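Local coordinates for putative dienelactone hydrolase (Klebsiella pneumoniae subsp. pneumoniae MGH 78578, PDB 3F67), which probably acts as a hydrolase of the dienelactone hydrolase family, an alpha/beta-hydrolase fold enzyme presumed to cleave ester bonds, at residues A[12-17]-A[93-98]; A[75-78]-A[82-85]; A[190-195]-A[202-207]. One frame throughout, in Å; residues are numbered along the deposited sequence.

Contact 1 of 3, residues A[12-17]-A[93-98]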
loop_
_atom_site.group_PDB
_atom_site.type_symbol
_atom_site.label_atom_id
_atom_site.label_comp_id
_atom_site.label_asym_id
_atom_site.label_seq_id
_atom_site.Cartn_x
_atom_site.Cartn_y
_atom_site.Cartn_z
ATOM N N PRO A 12 -4.469 17.497 -5.753
ATOM C CA PRO A 12 -4.331 18.645 -4.853
ATOM C C PRO A 12 -4.207 18.126 -3.412
ATOM O O PRO A 12 -4.992 17.285 -2.991
ATOM C CB PRO A 12 -5.642 19.441 -5.069
ATOM C CG PRO A 12 -6.210 18.951 -6.389
ATOM C CD PRO A 12 -5.743 17.492 -6.519
ATOM N N SER A 13 -3.200 18.566 -2.665
ATOM C CA SER A 13 -2.950 17.888 -1.388
ATOM C C SER A 13 -2.251 18.769 -0.380
ATOM O O SER A 13 -1.076 19.133 -0.560
ATOM C CB SER A 13 -2.169 16.565 -1.583
ATOM O OG SER A 13 -2.175 15.774 -0.378
ATOM N N GLN A 14 -2.980 19.077 0.700
ATOM C CA GLN A 14 -2.485 19.963 1.765
ATOM C C GLN A 14 -1.856 21.264 1.185
ATOM O O GLN A 14 -0.861 21.779 1.717
ATOM C CB GLN A 14 -1.499 19.187 2.678
ATOM C CG GLN A 14 -2.021 17.797 3.135
ATOM C CD GLN A 14 -1.066 17.046 4.060
ATOM O OE1 GLN A 14 -0.371 16.068 3.664
ATOM N NE2 GLN A 14 -1.048 17.471 5.314
ATOM N N GLY A 15 -2.446 21.791 0.105
ATOM C CA GLY A 15 -1.966 23.008 -0.572
ATOM C C GLY A 15 -0.932 22.893 -1.706
ATOM O O GLY A 15 -0.495 23.910 -2.270
ATOM N N GLU A 16 -0.555 21.658 -2.038
ATOM C CA GLU A 16 0.482 21.393 -3.034
ATOM C C GLU A 16 0.025 20.317 -3.993
ATOM O O GLU A 16 -0.872 19.543 -3.660
ATOM C CB GLU A 16 1.763 20.958 -2.342
ATOM C CG GLU A 16 2.468 22.081 -1.632
ATOM C CD GLU A 16 3.458 21.558 -0.639
ATOM O OE1 GLU A 16 3.012 21.028 0.397
ATOM O OE2 GLU A 16 4.671 21.665 -0.904
ATOM N N ASN A 17 0.636 20.261 -5.174
ATOM C CA ASN A 17 0.195 19.346 -6.210
ATOM C C ASN A 17 1.075 18.111 -6.229
ATOM O O ASN A 17 2.240 18.151 -6.631
ATOM C CB ASN A 17 0.229 20.037 -7.569
ATOM C CG ASN A 17 -0.704 21.216 -7.617
ATOM O OD1 ASN A 17 -1.915 21.052 -7.444
ATOM N ND2 ASN A 17 -0.145 22.420 -7.823
ATOM N N ASP A 93 4.935 9.975 8.845
ATOM C CA ASP A 93 3.724 9.158 8.647
ATOM C C ASP A 93 2.447 10.019 8.560
ATOM O O ASP A 93 1.549 9.752 7.729
ATOM C CB ASP A 93 3.524 8.203 9.835
ATOM C CG ASP A 93 4.591 7.111 9.934
ATOM O OD1 ASP A 93 5.340 6.791 8.952
ATOM O OD2 ASP A 93 4.609 6.518 11.026
ATOM N N ALA A 94 2.354 11.042 9.428
ATOM C CA ALA A 94 1.125 11.880 9.491
ATOM C C ALA A 94 0.849 12.541 8.135
ATOM O O ALA A 94 -0.306 12.620 7.696
ATOM C CB ALA A 94 1.241 12.932 10.558
ATOM N N GLN A 95 1.920 13.009 7.498
ATOM C CA GLN A 95 1.853 13.593 6.169
ATOM C C GLN A 95 1.345 12.587 5.155
ATOM O O GLN A 95 0.498 12.924 4.298
ATOM C CB GLN A 95 3.252 14.109 5.751
ATOM C CG GLN A 95 3.287 14.724 4.367
ATOM C CD GLN A 95 4.714 14.928 3.891
ATOM O OE1 GLN A 95 5.305 15.966 4.147
ATOM N NE2 GLN A 95 5.290 13.919 3.256
ATOM N N VAL A 96 1.872 11.362 5.221
ATOM C CA VAL A 96 1.526 10.301 4.269
ATOM C C VAL A 96 0.029 9.999 4.398
ATOM O O VAL A 96 -0.693 9.936 3.397
ATOM C CB VAL A 96 2.346 9.004 4.505
ATOM C CG1 VAL A 96 1.806 7.862 3.594
ATOM C CG2 VAL A 96 3.847 9.210 4.201
ATOM N N LEU A 97 -0.450 9.836 5.626
ATOM C CA LEU A 97 -1.861 9.435 5.796
ATOM C C LEU A 97 -2.786 10.567 5.295
ATOM O O LEU A 97 -3.818 10.301 4.664
ATOM C CB LEU A 97 -2.148 9.094 7.267
ATOM C CG LEU A 97 -1.234 7.935 7.796
ATOM C CD1 LEU A 97 -1.626 7.673 9.240
ATOM C CD2 LEU A 97 -1.365 6.646 6.984
ATOM N N ALA A 98 -2.402 11.816 5.539
ATOM C CA ALA A 98 -3.196 12.946 5.063
ATOM C C ALA A 98 -3.170 13.012 3.520
ATOM O O ALA A 98 -4.190 13.317 2.876
ATOM C CB ALA A 98 -2.678 14.285 5.677
#

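Contact 2 of 3, residues A[75-78]-A[82-85]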
loop_
_atom_site.group_PDB
_atom_site.type_symbol
_atom_site.label_atom_id
_atom_site.label_comp_id
_atom_site.label_asym_id
_atom_site.label_seq_id
_atom_site.Cartn_x
_atom_site.Cartn_y
_atom_site.Cartn_z
ATOM N N ASN A 75 14.856 8.545 -7.191
ATOM C CA ASN A 75 15.809 8.375 -8.298
ATOM C C ASN A 75 17.145 9.085 -8.157
ATOM O O ASN A 75 18.111 8.761 -8.872
ATOM C CB ASN A 75 15.140 8.730 -9.625
ATOM C CG ASN A 75 13.993 7.789 -9.946
ATOM O OD1 ASN A 75 14.092 6.568 -9.754
ATOM N ND2 ASN A 75 12.889 8.353 -10.419
ATOM N N GLU A 76 17.244 10.034 -7.218
ATOM C CA GLU A 76 18.524 10.655 -6.894
ATOM C C GLU A 76 19.426 9.856 -5.947
ATOM O O GLU A 76 20.502 10.313 -5.605
ATOM C CB GLU A 76 18.305 12.071 -6.348
ATOM C CG GLU A 76 17.701 12.958 -7.410
ATOM C CD GLU A 76 17.765 14.419 -7.074
ATOM O OE1 GLU A 76 17.858 14.786 -5.873
ATOM O OE2 GLU A 76 17.758 15.208 -8.033
ATOM N N TYR A 77 19.003 8.646 -5.572
ATOM C CA TYR A 77 19.823 7.810 -4.698
ATOM C C TYR A 77 20.172 6.525 -5.412
ATOM O O TYR A 77 19.358 6.021 -6.197
ATOM C CB TYR A 77 19.040 7.502 -3.410
ATOM C CG TYR A 77 18.833 8.769 -2.644
ATOM C CD1 TYR A 77 19.852 9.288 -1.835
ATOM C CD2 TYR A 77 17.669 9.518 -2.809
ATOM C CE1 TYR A 77 19.689 10.495 -1.153
ATOM C CE2 TYR A 77 17.504 10.740 -2.154
ATOM C CZ TYR A 77 18.507 11.215 -1.332
ATOM O OH TYR A 77 18.332 12.407 -0.675
ATOM N N HIS A 78 21.353 5.991 -5.136
ATOM C CA HIS A 78 21.767 4.756 -5.806
ATOM C C HIS A 78 22.203 3.671 -4.826
ATOM O O HIS A 78 22.778 2.656 -5.223
ATOM C CB HIS A 78 22.884 5.036 -6.802
ATOM C CG HIS A 78 22.558 6.128 -7.764
ATOM N ND1 HIS A 78 21.565 6.016 -8.710
ATOM C CD2 HIS A 78 23.112 7.358 -7.934
ATOM C CE1 HIS A 78 21.533 7.125 -9.436
ATOM N NE2 HIS A 78 22.444 7.957 -8.974
ATOM N N THR A 82 21.431 5.060 1.894
ATOM C CA THR A 82 21.393 6.514 1.756
ATOM C C THR A 82 19.960 6.989 1.444
ATOM O O THR A 82 19.520 8.026 1.941
ATOM C CB THR A 82 22.374 6.985 0.697
ATOM O OG1 THR A 82 23.686 6.520 1.066
ATOM C CG2 THR A 82 22.498 8.512 0.664
ATOM N N LEU A 83 19.271 6.243 0.600
ATOM C CA LEU A 83 17.874 6.533 0.302
ATOM C C LEU A 83 17.051 6.531 1.596
ATOM O O LEU A 83 16.260 7.451 1.845
ATOM C CB LEU A 83 17.296 5.512 -0.688
ATOM C CG LEU A 83 15.783 5.500 -0.981
ATOM C CD1 LEU A 83 15.322 6.899 -1.459
ATOM C CD2 LEU A 83 15.447 4.394 -2.001
ATOM N N PHE A 84 17.240 5.499 2.411
ATOM C CA PHE A 84 16.528 5.419 3.696
ATOM C C PHE A 84 16.840 6.598 4.602
ATOM O O PHE A 84 15.934 7.294 5.082
ATOM C CB PHE A 84 16.872 4.111 4.409
ATOM C CG PHE A 84 15.803 3.106 4.310
ATOM C CD1 PHE A 84 16.022 1.877 3.707
ATOM C CD2 PHE A 84 14.544 3.406 4.782
ATOM C CE1 PHE A 84 14.996 0.958 3.614
ATOM C CE2 PHE A 84 13.518 2.502 4.678
ATOM C CZ PHE A 84 13.741 1.277 4.101
ATOM N N LYS A 85 18.127 6.827 4.815
ATOM C CA LYS A 85 18.603 7.888 5.731
ATOM C C LYS A 85 18.238 9.317 5.309
ATOM O O LYS A 85 17.777 10.124 6.131
ATOM C CB LYS A 85 20.114 7.769 5.936
ATOM C CG LYS A 85 20.735 8.782 6.909
ATOM C CD LYS A 85 22.222 8.438 7.096
ATOM C CE LYS A 85 22.984 9.522 7.842
ATOM N NZ LYS A 85 24.447 9.167 7.981
#

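Contact 3 of 3, residues A[190-195]-A[202-207]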
loop_
_atom_site.group_PDB
_atom_site.type_symbol
_atom_site.label_atom_id
_atom_site.label_comp_id
_atom_site.label_asym_id
_atom_site.label_seq_id
_atom_site.Cartn_x
_atom_site.Cartn_y
_atom_site.Cartn_z
ATOM N N THR A 190 3.936 -11.282 17.216
ATOM C CA THR A 190 3.593 -10.103 18.007
ATOM C C THR A 190 2.375 -9.413 17.395
ATOM O O THR A 190 1.458 -9.010 18.105
ATOM C CB THR A 190 4.790 -9.110 18.085
ATOM O OG1 THR A 190 5.918 -9.797 18.645
ATOM C CG2 THR A 190 4.462 -7.912 18.936
HETATM N N MSE A 191 2.359 -9.300 16.070
HETATM C CA MSE A 191 1.237 -8.648 15.419
HETATM C C MSE A 191 -0.056 -9.469 15.560
HETATM O O MSE A 191 -1.136 -8.902 15.815
HETATM C CB MSE A 191 1.548 -8.424 13.926
HETATM C CG MSE A 191 0.412 -7.723 13.225
HETATM SE SE MSE A 191 0.243 -5.861 13.861
HETATM C CE MSE A 191 -0.997 -5.200 12.544
ATOM N N ARG A 192 0.051 -10.792 15.452
ATOM C CA ARG A 192 -1.118 -11.643 15.661
ATOM C C ARG A 192 -1.664 -11.511 17.070
ATOM O O ARG A 192 -2.882 -11.532 17.248
ATOM C CB ARG A 192 -0.822 -13.123 15.342
ATOM C CG ARG A 192 -0.692 -13.351 13.834
ATOM C CD ARG A 192 -0.220 -14.773 13.521
ATOM N NE ARG A 192 -0.382 -15.042 12.083
ATOM C CZ ARG A 192 0.348 -15.916 11.401
ATOM N NH1 ARG A 192 1.325 -16.612 11.989
ATOM N NH2 ARG A 192 0.096 -16.110 10.129
ATOM N N GLN A 193 -0.780 -11.371 18.066
ATOM C CA GLN A 193 -1.222 -11.123 19.426
ATOM C C GLN A 193 -1.980 -9.804 19.490
ATOM O O GLN A 193 -3.015 -9.742 20.161
ATOM C CB GLN A 193 -0.060 -11.120 20.444
ATOM C CG GLN A 193 0.541 -12.475 20.708
ATOM C CD GLN A 193 1.636 -12.415 21.784
ATOM O OE1 GLN A 193 1.996 -11.326 22.278
ATOM N NE2 GLN A 193 2.216 -13.564 22.095
ATOM N N ALA A 194 -1.471 -8.778 18.817
ATOM C CA ALA A 194 -2.071 -7.453 18.868
ATOM C C ALA A 194 -3.468 -7.505 18.205
ATOM O O ALA A 194 -4.428 -6.943 18.724
ATOM C CB ALA A 194 -1.172 -6.424 18.164
ATOM N N LEU A 195 -3.554 -8.207 17.087
ATOM C CA LEU A 195 -4.841 -8.337 16.345
ATOM C C LEU A 195 -5.892 -9.125 17.149
ATOM O O LEU A 195 -7.082 -8.753 17.204
ATOM C CB LEU A 195 -4.586 -8.998 15.001
ATOM C CG LEU A 195 -3.779 -8.161 14.014
ATOM C CD1 LEU A 195 -3.281 -9.040 12.830
ATOM C CD2 LEU A 195 -4.578 -6.911 13.540
ATOM N N ALA A 202 -8.731 -9.537 10.504
ATOM C CA ALA A 202 -7.448 -9.466 9.845
ATOM C C ALA A 202 -6.833 -10.835 9.826
ATOM O O ALA A 202 -7.080 -11.662 10.722
ATOM C CB ALA A 202 -6.479 -8.465 10.592
ATOM N N GLU A 203 -5.993 -11.095 8.839
ATOM C CA GLU A 203 -5.207 -12.316 8.877
ATOM C C GLU A 203 -3.952 -12.005 8.119
ATOM O O GLU A 203 -3.929 -11.122 7.258
ATOM C CB GLU A 203 -5.927 -13.473 8.194
ATOM C CG GLU A 203 -6.127 -13.181 6.727
ATOM C CD GLU A 203 -7.160 -14.081 6.118
ATOM O OE1 GLU A 203 -6.878 -14.681 5.068
ATOM O OE2 GLU A 203 -8.265 -14.187 6.716
ATOM N N ILE A 204 -2.914 -12.736 8.474
ATOM C CA ILE A 204 -1.595 -12.665 7.837
ATOM C C ILE A 204 -1.292 -14.043 7.240
ATOM O O ILE A 204 -1.279 -15.067 7.950
ATOM C CB ILE A 204 -0.486 -12.274 8.873
ATOM C CG1 ILE A 204 -0.764 -10.847 9.370
ATOM C CG2 ILE A 204 0.884 -12.357 8.249
ATOM C CD1 ILE A 204 0.106 -10.399 10.592
ATOM N N VAL A 205 -1.084 -14.067 5.937
ATOM C CA VAL A 205 -0.711 -15.295 5.241
ATOM C C VAL A 205 0.793 -15.257 5.061
ATOM O O VAL A 205 1.327 -14.261 4.554
ATOM C CB VAL A 205 -1.427 -15.350 3.886
ATOM C CG1 VAL A 205 -0.877 -16.545 2.998
ATOM C CG2 VAL A 205 -2.976 -15.435 4.117
ATOM N N VAL A 206 1.482 -16.332 5.505
ATOM C CA VAL A 206 2.930 -16.404 5.397
ATOM C C VAL A 206 3.333 -17.452 4.354
ATOM O O VAL A 206 2.934 -18.627 4.456
ATOM C CB VAL A 206 3.560 -16.785 6.739
ATOM C CG1 VAL A 206 5.078 -16.817 6.587
ATOM C CG2 VAL A 206 3.159 -15.751 7.800
ATOM N N TYR A 207 4.063 -17.016 3.336
ATOM C CA TYR A 207 4.504 -17.887 2.236
ATOM C C TYR A 207 5.845 -18.534 2.581
ATOM O O TYR A 207 6.857 -17.838 2.675
ATOM C CB TYR A 207 4.627 -17.080 0.934
ATOM C CG TYR A 207 3.263 -16.690 0.416
ATOM C CD1 TYR A 207 2.543 -17.563 -0.419
ATOM C CD2 TYR A 207 2.671 -15.480 0.801
ATOM C CE1 TYR A 207 1.234 -17.237 -0.861
ATOM C CE2 TYR A 207 1.378 -15.151 0.366
ATOM C CZ TYR A 207 0.696 -16.020 -0.474
ATOM O OH TYR A 207 -0.562 -15.714 -0.920
HETATM O O HOH W 1 -3.193 -14.407 10.965
#

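Contact 1 of 3, residues A[12-17]-A[93-98]
Gln14, at the tip of the beta hairpin made by strands 4-13 and 16-25, reaches across to Ala98 and Gln95 on the first turns of helix 93-108. The hairpin closes through a type I' turn from Ser13 to Glu16, in which Ser13 and Glu16 exchange two backbone hydrogen bonds. The close part of the contact is small, confined to the end of the Gln14 side chain and the methyl of Ala98. Gln14 gets there with CG anti to its own carbonyl carbon (chi1 -48°) and an extended chain beyond, which carries the amide clear of the turn. The outer side is looser: Gln14 and Gly15 are exposed at the turn, and the carbonyl O of Gln95 lies beside the end of the Gln14 side chain, while the amide of Gln95 is hydrogen-bonded to Gln71 through OE1. Just behind the tip, buried Ser13 gives the hairpin a firmer hold on the same helix, its OG hydrogen-bonding Asp99. Only 134 Å² is buried in all in this surface contact, at whose tightest point Ala98 CB lies over one face of the Gln14 amide, 3.6 Å from Gln14 CD.

Contact 2 of 3, residues A[75-78]-A[82-85]
The ring of Tyr77 lies with one face against the backbone of Leu83, in the first turn of helix 80-88, while its edge meets Thr82. Leu83 CA stands over that face, 4.2 Å from the ring centroid and 27° off the normal, a CH-pi contact. From the same residue, CD1 reaches the CD2 side of the ring at 3.8 Å, and the CB atoms of Tyr77 and Leu83 also touch at 3.8 Å. Leu83 CG is anti to the backbone N (chi1 171°), which turns the branch so that CD1 can make this approach. Thr82 approaches differently: its CG2 methyl comes in near the ring plane, 3.7 Å from Tyr77 CD1, with the two side chains almost perpendicular. The threonine rotamer separates its two branches, giving the methyl to the tyrosine and OG1 to a hydrogen bond with Asp79 near the start of the helix. Further along the helix, Glu86 and Leu87 also touch Tyr77, while Leu83 continues inward onto Ile41, Phe42 and Pro74. No hydrogen bond crosses between 75-78 and 82-85, so the link between loop and helix is apolar and CH-pi in character and makes little directional demand.

Contact 3 of 3, residues A[190-195]-A[202-207]
This contact is the helix-to-second-strand half of a beta-alpha-beta unit in an alpha/beta-hydrolase fold: the chain leaves strand 172-177, passes through helix 185-197 and returns as strand 202-207 at the edge of the central sheet. Helix segment 190-195 and strand 202-207 run nearly antiparallel, at 163°, with their axes 9.5 Å apart at the closest. Ala202, Ile204 and Val206 direct their CB atoms to the helix, whereas Glu203, Val205 and Tyr207 face helix 224-238 on the other side of the sheet. Ile204 is the most covered residue of the contact: its CD1 lies 3.8 Å from CG of the selenomethionine at position 191, the two side chains crossing at about a right angle. The selenomethionine also packs on Pro161 and Val162 of helix 161-164. One turn on, Leu195 straddles the methyl of Ala202, with CD2 at 3.8 Å and CD1 only slightly farther from Ala202 CB.

Arg192 supplies the polar part from the flank. Its chain is extended from CG to NE and carries the guanidinium toward the strand, where NH2 donates to the backbone O of Ile204 at 2.8 Å. The acceptor lies in the guanidinium plane, at its edge, but the bond is bent (142° at the hydrogen) and the donor is tilted 35° out of the carbonyl plane. Val206 CG2 touches NH2 obliquely. The strand's other edge pairs in parallel with strand 172-177, as in the backbone bonds of Glu203 and Val205 with Gly174, so the arginine serves polar groups of Ile204 on the outer edge. A water adds a second link, accepting from Arg192 NE at 3.1 Å and from Ile204 N at 3.0 Å.

From the N terminus, the chain first forms the hairpin at the outer end of the sheet, and contact 1 joins its turn to helix 93-108, closing a loop of 75 intervening residues. Contact 2 lies within that loop: the loop at 75-78 folds onto helix 80-88, which immediately precedes helix 93-108, and only three residues separate its segments. The two do not touch, their nearest atoms being about 10 Å apart. Contact 3 comes later in series, tying helix 185-197 to the last strand. Contacts 1 and 3 involve the two outermost strands of one sheet, at its opposite ends and on opposite sides of the chain's centre, with centres about 29 Å apart.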